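Local coordinates for capsular polysaccharide export system protein KpsC (Thermosulfurimonas dismutans, PDB 6MGD), which transfers Kdo in a beta-2,7 linkage, probably from a CMP-activated donor, to build the glycolipid anchor of Gram-negative bacterial capsules, at residues Asp3-Lys8 against Gly26-Arg31; Lys18-Thr23 against Ile87-Asp92; Glu33-Cys38 against Val58-Ser63; Leu46-Ser51 against Val66-Asp71; Ala166-Gly171 against Val241-Phe246. All coordinates share one frame; numbering follows the deposited sequence.

In the fold
From the N terminus, interaction 1 closes the first beta-alpha-beta unit by pairing strands 4-7 and 24-28. Interaction 2 starts on the helix inside that unit, so the two cross, and it reaches forward to strand 88-92. The long loop it closes contains both interaction 3, which sets helix 31-41 against the loop before strand 64-71, and interaction 4, which pairs strands 44-49 and 64-71; these two cross as well. All four belong to the N-terminal half, around one mixed sheet. Interaction 5 follows in series, beside the parallel sheet of the C-terminal half. It touches interaction 4 where F170 meets S51, so the two halves of this GT-B-type fold come together there.

Interaction 1 (Asp3-Lys8 against Gly26-Arg31); sequences DFYTYK and GNLSSR
Y5 brings the edge of its ring to the G26 carbonyl, while its CB lies 4.0 Å from L28 CD1, on the face of the sheet that helix 31-41 covers with V34 and L37. One residue on, T6 bonds through its backbone N and O to G26 and L28, the residues flanking N27: T6 N donates to G26 O (3.1 Å), and T6 O accepts from L28 N (2.8 Å), the alternation expected of parallel strands. The T6 side chain points to the other face. Its OG1 sits between the backbone N and the carbonyl carbon (chi1 57°), and it donates to N27 OD1 over 2.6 Å, arriving in the plane of the amide carbonyl on a lone pair. That oxygen has a second donor, the backbone N of F9. Y7 returns to the face of Y5 and L28 and carries its ring past the strand end, with CE2 3.8 Å from S30 O near the ring plane. K8 N closes the ladder on L28 O at 3.0 Å. The extended K8 chain passes S29, CE lying 3.3 Å from S29 O, and NZ gives a hydrogen bond of 3.1 Å to Y7 OH. E56 receives both tips, with a salt bridge to K8 and a hydrogen bond to Y7. The first beta-alpha-beta unit is thus zipped by backbone bonds, with N27 fixing the T6 hydroxyl and the E56 carboxylate probably offsetting the lysine charge.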
# COMPACT_ATOMS: atom_id res chain seq x y z
N ASP A 3 19.04 19.30 7.14
CA ASP A 3 18.50 18.81 5.88
C ASP A 3 17.00 18.52 5.95
O ASP A 3 16.24 19.01 5.11
CB ASP A 3 19.26 17.55 5.44
CG ASP A 3 20.05 17.77 4.16
OD1 ASP A 3 20.01 18.90 3.63
OD2 ASP A 3 20.70 16.82 3.69
N PHE A 4 16.56 17.74 6.94
CA PHE A 4 15.17 17.33 7.02
C PHE A 4 14.57 17.68 8.37
O PHE A 4 15.25 17.71 9.40
CB PHE A 4 15.02 15.82 6.77
CG PHE A 4 15.08 15.44 5.33
CD1 PHE A 4 16.29 15.22 4.70
CD2 PHE A 4 13.91 15.29 4.59
CE1 PHE A 4 16.34 14.87 3.36
CE2 PHE A 4 13.96 14.94 3.26
CZ PHE A 4 15.17 14.73 2.64
N TYR A 5 13.26 17.94 8.35
CA TYR A 5 12.48 18.21 9.54
C TYR A 5 11.24 17.33 9.53
O TYR A 5 10.71 17.00 8.46
CB TYR A 5 12.07 19.68 9.64
CG TYR A 5 13.24 20.62 9.83
CD1 TYR A 5 13.69 20.94 11.10
CD2 TYR A 5 13.90 21.17 8.74
CE1 TYR A 5 14.76 21.79 11.29
CE2 TYR A 5 14.97 22.02 8.91
CZ TYR A 5 15.40 22.33 10.19
OH TYR A 5 16.47 23.18 10.37
N THR A 6 10.78 16.95 10.72
CA THR A 6 9.59 16.13 10.86
C THR A 6 8.41 16.98 11.34
O THR A 6 8.59 17.98 12.03
CB THR A 6 9.83 14.98 11.85
OG1 THR A 6 10.25 15.51 13.11
CG2 THR A 6 10.89 14.03 11.31
N TYR A 7 7.21 16.56 10.95
CA TYR A 7 5.98 17.28 11.27
C TYR A 7 5.11 16.41 12.16
O TYR A 7 4.50 15.44 11.69
CB TYR A 7 5.24 17.68 9.99
CG TYR A 7 4.04 18.57 10.22
CD1 TYR A 7 2.75 18.06 10.16
CD2 TYR A 7 4.20 19.92 10.51
CE1 TYR A 7 1.66 18.87 10.37
CE2 TYR A 7 3.11 20.74 10.72
CZ TYR A 7 1.84 20.21 10.65
OH TYR A 7 0.75 21.02 10.85
N LYS A 8 5.06 16.75 13.45
CA LYS A 8 4.15 16.11 14.41
C LYS A 8 4.38 14.60 14.48
O LYS A 8 3.45 13.80 14.43
CB LYS A 8 2.69 16.43 14.08
CG LYS A 8 2.35 17.91 14.16
CD LYS A 8 0.91 18.17 13.73
CE LYS A 8 0.57 19.65 13.84
NZ LYS A 8 -0.78 19.94 13.27
N GLY A 26 14.96 18.42 13.61
CA GLY A 26 14.02 18.89 14.61
C GLY A 26 12.60 18.51 14.23
O GLY A 26 12.31 18.18 13.08
N ASN A 27 11.73 18.57 15.22
CA ASN A 27 10.33 18.19 15.06
C ASN A 27 9.47 19.45 15.17
O ASN A 27 9.38 20.06 16.24
CB ASN A 27 9.92 17.15 16.10
CG ASN A 27 8.55 16.58 15.85
OD1 ASN A 27 8.32 15.88 14.86
ND2 ASN A 27 7.61 16.87 16.74
N LEU A 28 8.83 19.83 14.07
CA LEU A 28 7.94 20.98 14.03
C LEU A 28 6.54 20.54 14.42
O LEU A 28 6.03 19.54 13.89
CB LEU A 28 7.95 21.62 12.64
CG LEU A 28 9.34 21.80 12.03
CD1 LEU A 28 9.25 22.37 10.62
CD2 LEU A 28 10.22 22.68 12.91
N SER A 29 5.92 21.27 15.34
CA SER A 29 4.67 20.84 15.96
C SER A 29 3.45 21.61 15.50
O SER A 29 2.35 21.35 16.00
CB SER A 29 4.79 20.94 17.49
OG SER A 29 5.71 20.00 18.00
N SER A 30 3.59 22.54 14.56
CA SER A 30 2.44 23.31 14.09
C SER A 30 2.77 23.93 12.74
O SER A 30 3.93 24.04 12.35
CB SER A 30 2.04 24.39 15.09
OG SER A 30 3.11 25.30 15.30
N ARG A 31 1.71 24.33 12.03
CA ARG A 31 1.90 24.98 10.73
C ARG A 31 2.63 26.31 10.86
O ARG A 31 3.38 26.69 9.96
CB ARG A 31 0.54 25.18 10.05
CG ARG A 31 -0.62 25.41 11.00
CD ARG A 31 -1.33 26.73 10.74
NE ARG A 31 -1.24 27.16 9.35
CZ ARG A 31 -0.58 28.24 8.94
NH1 ARG A 31 -0.55 28.56 7.66
NH2 ARG A 31 0.04 29.01 9.83

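Interaction 2 (Lys18-Thr23 against Ile87-Asp92); sequences KRFFPT and ISLVAD
F20 has its CG anti to the carbonyl carbon (chi1 -58°) and L89 has its CG anti to the backbone N (chi1 -175°); each torsion sets the first atom of a side chain whose CB already points to the other segment. Between them forms a CH-pi contact: L89 CB stands 3.5 Å from the centroid of the F20 ring, only 10° off the normal and so over the middle of one face. L89 CD2 covers the same face nearer its root, 3.6 Å from F20 CG. At the rim of that ring, close to its plane, the backbone oxygen I87 O lies 4.0 Å from F20 CE2. F21 continues the row. Its CE2 meets the same L89 CD2 at 4.0 Å, the two side chains crossing at about a right angle, and its CZ lies 3.8 Å from A91 CB, which approaches the ring in its plane. The end of helix 11-20 and the residue after it therefore pack on the face of the mixed sheet that carries L89 and A91, two apart on strand 88-92. V301 also touches F20, M299 lies against L89 and A91, and the ring of F4 meets F21. No hydrogen bond joins the two segments. Their cohesion rests on buried apolar surface and dispersion, with the I87 carbonyl perhaps adding a faint attraction for the ring's edge hydrogens.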
# COMPACT_ATOMS: atom_id res chain seq x y z
N LYS A 18 14.82 8.31 11.58
CA LYS A 18 16.23 8.66 11.52
C LYS A 18 17.08 7.53 10.96
O LYS A 18 18.19 7.78 10.48
CB LYS A 18 16.72 9.06 12.91
CG LYS A 18 17.98 9.92 12.90
CD LYS A 18 18.19 10.59 14.25
CE LYS A 18 16.98 11.43 14.63
NZ LYS A 18 17.17 12.13 15.93
N ARG A 19 16.59 6.29 11.00
CA ARG A 19 17.29 5.19 10.33
C ARG A 19 17.36 5.43 8.83
O ARG A 19 18.38 5.13 8.19
CB ARG A 19 16.60 3.86 10.63
CG ARG A 19 16.54 3.51 12.11
CD ARG A 19 15.68 2.28 12.35
NE ARG A 19 15.98 1.20 11.41
CZ ARG A 19 17.00 0.36 11.54
NH1 ARG A 19 17.19 -0.59 10.64
NH2 ARG A 19 17.83 0.46 12.57
N PHE A 20 16.29 5.97 8.25
CA PHE A 20 16.24 6.24 6.82
C PHE A 20 16.71 7.65 6.48
O PHE A 20 17.27 7.87 5.40
CB PHE A 20 14.82 6.03 6.29
CG PHE A 20 14.30 4.64 6.53
CD1 PHE A 20 13.75 4.29 7.75
CD2 PHE A 20 14.36 3.68 5.53
CE1 PHE A 20 13.27 3.01 7.97
CE2 PHE A 20 13.89 2.40 5.74
CZ PHE A 20 13.34 2.06 6.96
N PHE A 21 16.49 8.61 7.38
CA PHE A 21 16.95 9.99 7.21
C PHE A 21 17.86 10.32 8.39
O PHE A 21 17.39 10.83 9.42
CB PHE A 21 15.78 10.96 7.12
CG PHE A 21 14.84 10.67 5.99
CD1 PHE A 21 15.06 11.21 4.73
CD2 PHE A 21 13.73 9.87 6.18
CE1 PHE A 21 14.19 10.95 3.68
CE2 PHE A 21 12.86 9.60 5.14
CZ PHE A 21 13.09 10.14 3.89
N PRO A 22 19.16 10.05 8.29
CA PRO A 22 20.06 10.33 9.42
C PRO A 22 20.27 11.82 9.68
O PRO A 22 20.84 12.16 10.72
CB PRO A 22 21.37 9.66 9.00
CG PRO A 22 21.32 9.66 7.50
CD PRO A 22 19.88 9.47 7.14
N THR A 23 19.82 12.69 8.78
CA THR A 23 20.00 14.13 8.93
C THR A 23 18.76 14.82 9.49
O THR A 23 18.62 16.04 9.34
CB THR A 23 20.38 14.76 7.59
OG1 THR A 23 19.31 14.59 6.65
CG2 THR A 23 21.64 14.10 7.04
N ILE A 87 11.59 -2.52 8.11
CA ILE A 87 12.72 -2.68 7.21
C ILE A 87 12.55 -1.85 5.95
O ILE A 87 13.55 -1.55 5.27
CB ILE A 87 12.94 -4.17 6.86
CG1 ILE A 87 14.35 -4.40 6.34
CG2 ILE A 87 11.91 -4.64 5.84
CD1 ILE A 87 14.71 -5.86 6.17
N SER A 88 11.33 -1.46 5.62
CA SER A 88 11.04 -0.67 4.43
C SER A 88 10.29 0.59 4.82
O SER A 88 9.44 0.57 5.71
CB SER A 88 10.22 -1.48 3.42
OG SER A 88 10.09 -0.78 2.19
N LEU A 89 10.61 1.69 4.14
CA LEU A 89 9.92 2.96 4.34
C LEU A 89 9.63 3.58 2.98
O LEU A 89 10.44 3.46 2.05
CB LEU A 89 10.76 3.92 5.19
CG LEU A 89 10.08 5.24 5.57
CD1 LEU A 89 8.90 4.99 6.49
CD2 LEU A 89 11.07 6.20 6.21
N VAL A 90 8.48 4.24 2.87
CA VAL A 90 8.07 4.92 1.65
C VAL A 90 8.21 6.42 1.87
O VAL A 90 7.67 6.97 2.84
CB VAL A 90 6.62 4.56 1.27
CG1 VAL A 90 6.02 5.63 0.38
CG2 VAL A 90 6.58 3.20 0.59
N ALA A 91 8.94 7.09 0.98
CA ALA A 91 9.16 8.53 1.04
C ALA A 91 8.77 9.12 -0.31
O ALA A 91 9.52 9.03 -1.28
CB ALA A 91 10.60 8.87 1.39
N ASP A 92 7.58 9.72 -0.36
CA ASP A 92 7.03 10.24 -1.61
C ASP A 92 7.10 11.76 -1.60
O ASP A 92 6.46 12.40 -0.76
CB ASP A 92 5.58 9.76 -1.77
CG ASP A 92 5.03 10.00 -3.17
OD1 ASP A 92 5.24 11.09 -3.73
OD2 ASP A 92 4.36 9.08 -3.70

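Interaction 3 (Glu33-Cys38 against Val58-Ser63); sequences EVEDLC and VNFNKS
Helix 31-41 flanks the N-terminal sheet, and V34 on it is met by F60 from the loop that leads into strand 64-71. The branches of V34 lie across the ring: with CG1 anti to the backbone N (chi1 -179°), that methyl stands over the ring centre, 3.8 Å from the centroid and 8° off the normal, a CH-pi contact. V34 CB comes within 3.8 Å of F60 CE2. At the rim of the same ring, E35 CD lies 3.9 Å from F60 CD2, its carboxylate plane turned 77° from the ring. Because L46 of the central strand 44-49 touches both V34 and F60, the loop residue closes the seam between helix and sheet. An alanine in place of F60 would probably open a gap there, baring the V34 methyl and leaving L46 with less cover. Further along, E35 OE1 and N61 ND2 are 3.3 Å apart but poorly angled for a hydrogen bond. The N61 amide works instead within its own loop, where OD1 accepts from S63 N (3.1 Å) in an Asx turn. That turn presents S63 CB to C38 SG at 3.6 Å, and N61 OD1 stands 3.8 Å from the same sulphur.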
# COMPACT_ATOMS: atom_id res chain seq x y z
N GLU A 33 5.05 26.97 12.99
CA GLU A 33 6.47 26.66 13.11
C GLU A 33 7.08 26.32 11.76
O GLU A 33 8.25 26.64 11.50
CB GLU A 33 6.68 25.51 14.09
CG GLU A 33 6.25 25.84 15.51
CD GLU A 33 6.51 24.71 16.48
OE1 GLU A 33 7.35 23.83 16.18
OE2 GLU A 33 5.86 24.70 17.55
N VAL A 34 6.31 25.69 10.87
CA VAL A 34 6.79 25.40 9.53
C VAL A 34 6.99 26.70 8.75
O VAL A 34 8.00 26.88 8.06
CB VAL A 34 5.83 24.44 8.81
CG1 VAL A 34 6.34 24.13 7.41
CG2 VAL A 34 5.66 23.16 9.61
N GLU A 35 6.03 27.63 8.85
CA GLU A 35 6.15 28.89 8.12
C GLU A 35 7.29 29.75 8.67
O GLU A 35 8.02 30.38 7.90
CB GLU A 35 4.83 29.66 8.16
CG GLU A 35 3.60 28.87 7.69
CD GLU A 35 3.47 28.80 6.18
OE1 GLU A 35 4.49 28.59 5.48
OE2 GLU A 35 2.33 28.94 5.68
N ASP A 36 7.45 29.78 10.00
CA ASP A 36 8.51 30.58 10.59
C ASP A 36 9.88 30.07 10.17
O ASP A 36 10.77 30.87 9.82
CB ASP A 36 8.39 30.58 12.11
CG ASP A 36 7.09 31.17 12.60
OD1 ASP A 36 6.56 32.08 11.94
OD2 ASP A 36 6.60 30.72 13.66
N LEU A 37 10.08 28.75 10.19
CA LEU A 37 11.38 28.19 9.85
C LEU A 37 11.70 28.35 8.37
O LEU A 37 12.87 28.49 8.00
CB LEU A 37 11.43 26.72 10.26
CG LEU A 37 12.74 25.97 10.01
CD1 LEU A 37 13.87 26.57 10.84
CD2 LEU A 37 12.58 24.49 10.31
N CYS A 38 10.68 28.34 7.51
CA CYS A 38 10.92 28.37 6.07
C CYS A 38 11.54 29.69 5.64
O CYS A 38 12.61 29.71 5.01
CB CYS A 38 9.61 28.11 5.32
SG CYS A 38 9.82 27.94 3.53
N VAL A 58 -4.15 21.87 5.64
CA VAL A 58 -3.05 22.82 5.72
C VAL A 58 -2.21 22.70 4.45
O VAL A 58 -1.89 21.59 4.01
CB VAL A 58 -2.19 22.56 6.97
CG1 VAL A 58 -0.96 23.45 6.97
CG2 VAL A 58 -3.02 22.80 8.23
N ASN A 59 -1.87 23.84 3.87
CA ASN A 59 -1.02 23.91 2.69
C ASN A 59 0.07 24.94 2.92
O ASN A 59 -0.18 26.02 3.47
CB ASN A 59 -1.83 24.27 1.43
CG ASN A 59 -2.95 23.29 1.15
OD1 ASN A 59 -2.84 22.10 1.45
ND2 ASN A 59 -4.04 23.79 0.57
N PHE A 60 1.29 24.59 2.52
CA PHE A 60 2.45 25.46 2.64
C PHE A 60 2.88 25.95 1.26
O PHE A 60 2.51 25.38 0.23
CB PHE A 60 3.62 24.73 3.31
CG PHE A 60 3.28 24.14 4.65
CD1 PHE A 60 3.35 22.77 4.85
CD2 PHE A 60 2.87 24.95 5.69
CE1 PHE A 60 3.03 22.23 6.08
CE2 PHE A 60 2.55 24.41 6.92
CZ PHE A 60 2.63 23.04 7.11
N ASN A 61 3.67 27.02 1.26
CA ASN A 61 4.19 27.56 0.01
C ASN A 61 5.18 26.58 -0.62
O ASN A 61 5.61 25.60 -0.01
CB ASN A 61 4.84 28.92 0.24
CG ASN A 61 5.93 28.87 1.28
OD1 ASN A 61 7.06 28.46 0.99
ND2 ASN A 61 5.61 29.28 2.50
N LYS A 62 5.56 26.87 -1.87
CA LYS A 62 6.39 25.94 -2.64
C LYS A 62 7.79 25.78 -2.08
O LYS A 62 8.49 24.83 -2.46
CB LYS A 62 6.46 26.39 -4.10
CG LYS A 62 6.73 25.24 -5.07
CD LYS A 62 6.42 25.62 -6.51
CE LYS A 62 7.67 26.07 -7.25
NZ LYS A 62 7.41 26.21 -8.71
N SER A 63 8.24 26.67 -1.18
CA SER A 63 9.55 26.52 -0.57
C SER A 63 9.58 25.47 0.53
O SER A 63 10.67 25.11 0.98
CB SER A 63 10.03 27.87 -0.03
OG SER A 63 10.27 28.79 -1.08

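Interaction 4 (Leu46-Ser51 against Val66-Asp71); sequences LLVWGS and VYRLED
V48 O takes the shortest bond of the pair, from L69 N at 2.7 Å, and the CA-H of R68 approaches the same oxygen with CA 3.4 Å away. V48 N in turn donates to Y67 O (2.9 Å), so V48 is bonded to the residues on both sides of R68, as parallel strands require. Y67 N on L46 O and G50 N on L69 O, each 2.9 Å, extend the ladder in both directions. These strands, 44-49 and 64-71, are the outer members of a beta-alpha-beta unit whose helix 52-56 packs on V48 and V66, in the mixed N-terminal sheet, consistent with a GT-B fold. On that face the V48 CG1 methyl lies alongside R68 CG, and the arginine runs on to a salt bridge with E54. W49 occupies the other face, where CE3 rests 3.7 Å from L69 CB and K13 makes a cation-pi contact with the indole. E70 CA and L69 O lie over one face toward the rim, and D71 OD1 meets CH2 of W49 at the edge, 3.4 Å away. An alanine for W49 would probably leave L69 CB and E70 CA with less cover and deprive K13 of its cation-pi partner. E70 OE1 accepts from D71 N.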
# COMPACT_ATOMS: atom_id res chain seq x y z
N LEU A 46 10.31 19.09 4.85
CA LEU A 46 9.42 18.64 5.90
C LEU A 46 9.05 17.18 5.68
O LEU A 46 8.68 16.79 4.57
CB LEU A 46 8.16 19.50 5.95
CG LEU A 46 7.24 19.28 7.15
CD1 LEU A 46 7.96 19.64 8.45
CD2 LEU A 46 5.95 20.08 7.00
N LEU A 47 9.15 16.38 6.74
CA LEU A 47 8.70 14.99 6.72
C LEU A 47 7.33 14.91 7.38
O LEU A 47 7.19 15.20 8.57
CB LEU A 47 9.71 14.08 7.44
CG LEU A 47 11.08 13.96 6.78
CD1 LEU A 47 12.01 13.07 7.59
CD2 LEU A 47 10.94 13.43 5.36
N VAL A 48 6.33 14.53 6.60
CA VAL A 48 4.97 14.38 7.10
C VAL A 48 4.54 12.94 6.90
O VAL A 48 5.05 12.24 6.02
CB VAL A 48 3.99 15.37 6.41
CG1 VAL A 48 3.56 14.84 5.05
CG2 VAL A 48 2.78 15.64 7.30
N TRP A 49 3.60 12.49 7.73
CA TRP A 49 3.16 11.10 7.73
C TRP A 49 1.81 10.99 7.04
O TRP A 49 0.82 11.57 7.51
CB TRP A 49 3.08 10.54 9.15
CG TRP A 49 2.71 9.09 9.16
CD1 TRP A 49 1.47 8.57 9.32
CD2 TRP A 49 3.60 7.98 8.98
NE1 TRP A 49 1.52 7.19 9.26
CE2 TRP A 49 2.82 6.81 9.05
CE3 TRP A 49 4.98 7.87 8.77
CZ2 TRP A 49 3.38 5.54 8.93
CZ3 TRP A 49 5.53 6.60 8.65
CH2 TRP A 49 4.73 5.46 8.73
N GLY A 50 1.76 10.24 5.94
CA GLY A 50 0.50 9.94 5.30
C GLY A 50 -0.21 11.20 4.84
O GLY A 50 0.38 12.09 4.23
N SER A 51 -1.50 11.27 5.14
CA SER A 51 -2.35 12.39 4.73
C SER A 51 -2.57 13.38 5.87
O SER A 51 -3.67 13.92 6.03
CB SER A 51 -3.68 11.87 4.20
OG SER A 51 -3.48 10.98 3.12
N VAL A 66 7.72 18.96 0.78
CA VAL A 66 7.00 18.00 1.61
C VAL A 66 7.29 16.59 1.12
O VAL A 66 7.15 16.29 -0.07
CB VAL A 66 5.49 18.28 1.59
CG1 VAL A 66 4.73 17.18 2.32
CG2 VAL A 66 5.19 19.64 2.22
N TYR A 67 7.72 15.73 2.04
CA TYR A 67 7.82 14.30 1.82
C TYR A 67 6.73 13.61 2.64
O TYR A 67 6.66 13.81 3.85
CB TYR A 67 9.20 13.77 2.21
CG TYR A 67 10.31 14.19 1.28
CD1 TYR A 67 10.90 15.44 1.39
CD2 TYR A 67 10.79 13.33 0.30
CE1 TYR A 67 11.93 15.83 0.55
CE2 TYR A 67 11.81 13.70 -0.55
CZ TYR A 67 12.38 14.95 -0.42
OH TYR A 67 13.40 15.33 -1.26
N ARG A 68 5.90 12.83 1.97
CA ARG A 68 4.83 12.08 2.64
C ARG A 68 5.31 10.65 2.88
O ARG A 68 5.57 9.91 1.93
CB ARG A 68 3.55 12.13 1.81
CG ARG A 68 2.93 13.52 1.77
CD ARG A 68 1.74 13.61 0.83
NE ARG A 68 1.03 14.88 1.00
CZ ARG A 68 1.38 16.02 0.41
NH1 ARG A 68 0.68 17.12 0.63
NH2 ARG A 68 2.43 16.07 -0.40
N LEU A 69 5.43 10.28 4.15
CA LEU A 69 5.97 8.99 4.54
C LEU A 69 4.86 7.98 4.82
O LEU A 69 3.72 8.34 5.12
CB LEU A 69 6.86 9.14 5.79
CG LEU A 69 8.03 10.12 5.68
CD1 LEU A 69 8.85 10.11 6.96
CD2 LEU A 69 8.90 9.80 4.49
N GLU A 70 5.23 6.71 4.72
CA GLU A 70 4.32 5.60 4.98
C GLU A 70 5.15 4.33 5.06
O GLU A 70 6.27 4.27 4.55
CB GLU A 70 3.24 5.49 3.90
CG GLU A 70 2.09 4.55 4.23
CD GLU A 70 1.53 4.76 5.62
OE1 GLU A 70 1.94 4.02 6.55
OE2 GLU A 70 0.69 5.66 5.80
N ASP A 71 4.60 3.32 5.73
CA ASP A 71 5.28 2.04 5.84
C ASP A 71 5.48 1.42 4.46
O ASP A 71 4.72 1.68 3.52
CB ASP A 71 4.49 1.08 6.74
CG ASP A 71 4.47 1.53 8.18
OD1 ASP A 71 5.48 2.10 8.65
OD2 ASP A 71 3.44 1.32 8.86

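Interaction 5 (Ala166-Gly171 against Val241-Phe246); sequences ASIKFG and VLTSLF
S167 and T243 meet without a ring between them; the flat group of this helix turn, the F170 phenyl, faces elsewhere, with K169 CG 3.8 Å above the plane of the F170 ring, on one face toward the rim, and S51 CB beside its CE1. At the contact proper two hydroxyls face each other. S167 OG and T243 OG1 are hydrogen-bonded at 3.1 Å, and either may be the donor. The T243 oxygen is brought to this meeting by lying between its own backbone N and carbonyl carbon (chi1 65°). T243 OG1 may also reach S167 O, a weak bond at 3.4 Å that is not settled. The methyl T243 CG2 lies against two backbone oxygens, S167 O at 3.3 Å and G171 O at 3.6 Å. Beside this polar pair, I168 CG2 touches L242 CD2 at 3.9 Å, the two side chains crossing at about a right angle. The short helix 166-169 follows strand 155-159, and the T243 loop, which runs on into helix 246-253, follows its sheet neighbour 238-241, so the contact ties together loops at the C-terminal ends of two adjacent parallel strands. F170 meanwhile packs on E54 and N55 of helix 52-56, in the other half of the protein.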
# COMPACT_ATOMS: atom_id res chain seq x y z
N ALA A 166 -6.89 5.85 5.59
CA ALA A 166 -6.76 6.92 4.61
C ALA A 166 -6.90 6.42 3.18
O ALA A 166 -7.37 7.15 2.31
CB ALA A 166 -5.41 7.63 4.79
N SER A 167 -6.50 5.17 2.91
CA SER A 167 -6.60 4.64 1.56
C SER A 167 -8.04 4.52 1.08
O SER A 167 -8.28 4.47 -0.13
CB SER A 167 -5.91 3.27 1.46
OG SER A 167 -6.50 2.34 2.35
N ILE A 168 -9.01 4.47 1.99
CA ILE A 168 -10.40 4.50 1.57
C ILE A 168 -10.87 5.93 1.35
O ILE A 168 -11.65 6.21 0.43
CB ILE A 168 -11.28 3.76 2.59
CG1 ILE A 168 -10.75 2.34 2.82
CG2 ILE A 168 -12.73 3.72 2.13
CD1 ILE A 168 -11.56 1.54 3.81
N LYS A 169 -10.40 6.85 2.19
CA LYS A 169 -10.79 8.25 2.06
C LYS A 169 -10.28 8.85 0.76
O LYS A 169 -11.05 9.47 0.01
CB LYS A 169 -10.27 9.04 3.27
CG LYS A 169 -10.66 10.51 3.24
CD LYS A 169 -10.23 11.22 4.51
CE LYS A 169 -10.50 12.72 4.44
NZ LYS A 169 -10.00 13.44 5.64
N PHE A 170 -8.99 8.68 0.46
CA PHE A 170 -8.39 9.27 -0.73
C PHE A 170 -8.20 8.27 -1.87
O PHE A 170 -7.69 8.65 -2.93
CB PHE A 170 -7.04 9.90 -0.38
CG PHE A 170 -7.12 10.95 0.68
CD1 PHE A 170 -6.93 10.63 2.01
CD2 PHE A 170 -7.38 12.27 0.35
CE1 PHE A 170 -7.00 11.60 3.00
CE2 PHE A 170 -7.45 13.25 1.32
CZ PHE A 170 -7.26 12.91 2.65
N GLY A 171 -8.60 7.01 -1.68
CA GLY A 171 -8.37 6.02 -2.71
C GLY A 171 -9.62 5.35 -3.24
O GLY A 171 -9.57 4.65 -4.25
N VAL A 241 -11.53 -6.60 -3.77
CA VAL A 241 -11.08 -5.70 -2.72
C VAL A 241 -11.61 -4.30 -2.99
O VAL A 241 -12.19 -4.01 -4.04
CB VAL A 241 -9.55 -5.67 -2.60
CG1 VAL A 241 -8.99 -7.08 -2.50
CG2 VAL A 241 -8.94 -4.92 -3.78
N LEU A 242 -11.40 -3.41 -2.02
CA LEU A 242 -11.65 -1.99 -2.19
C LEU A 242 -10.32 -1.29 -2.50
O LEU A 242 -10.01 -1.03 -3.66
CB LEU A 242 -12.32 -1.39 -0.95
CG LEU A 242 -12.94 0.01 -1.07
CD1 LEU A 242 -13.95 0.07 -2.21
CD2 LEU A 242 -13.59 0.42 0.25
N THR A 243 -9.53 -1.01 -1.46
CA THR A 243 -8.18 -0.46 -1.64
C THR A 243 -7.14 -1.26 -0.87
O THR A 243 -6.06 -0.73 -0.57
CB THR A 243 -8.11 1.01 -1.22
OG1 THR A 243 -8.35 1.11 0.19
CG2 THR A 243 -9.14 1.85 -1.97
N SER A 244 -7.42 -2.51 -0.53
CA SER A 244 -6.56 -3.26 0.37
C SER A 244 -5.24 -3.64 -0.31
O SER A 244 -5.22 -4.04 -1.48
CB SER A 244 -7.26 -4.52 0.86
OG SER A 244 -6.50 -5.17 1.86
N LEU A 245 -4.15 -3.50 0.44
CA LEU A 245 -2.86 -4.04 0.01
C LEU A 245 -2.93 -5.55 -0.22
O LEU A 245 -2.12 -6.10 -0.97
CB LEU A 245 -1.79 -3.71 1.04
CG LEU A 245 -0.33 -4.07 0.75
CD1 LEU A 245 0.16 -3.33 -0.49
CD2 LEU A 245 0.55 -3.76 1.95
N PHE A 246 -3.89 -6.21 0.43
CA PHE A 246 -4.16 -7.63 0.19
C PHE A 246 -4.28 -7.94 -1.29
O PHE A 246 -3.84 -9.01 -1.75
CB PHE A 246 -5.45 -8.01 0.93
CG PHE A 246 -5.61 -9.48 1.16
CD1 PHE A 246 -6.37 -10.25 0.30
CD2 PHE A 246 -5.04 -10.08 2.27
CE1 PHE A 246 -6.54 -11.60 0.52
CE2 PHE A 246 -5.21 -11.44 2.50
CZ PHE A 246 -5.96 -12.19 1.62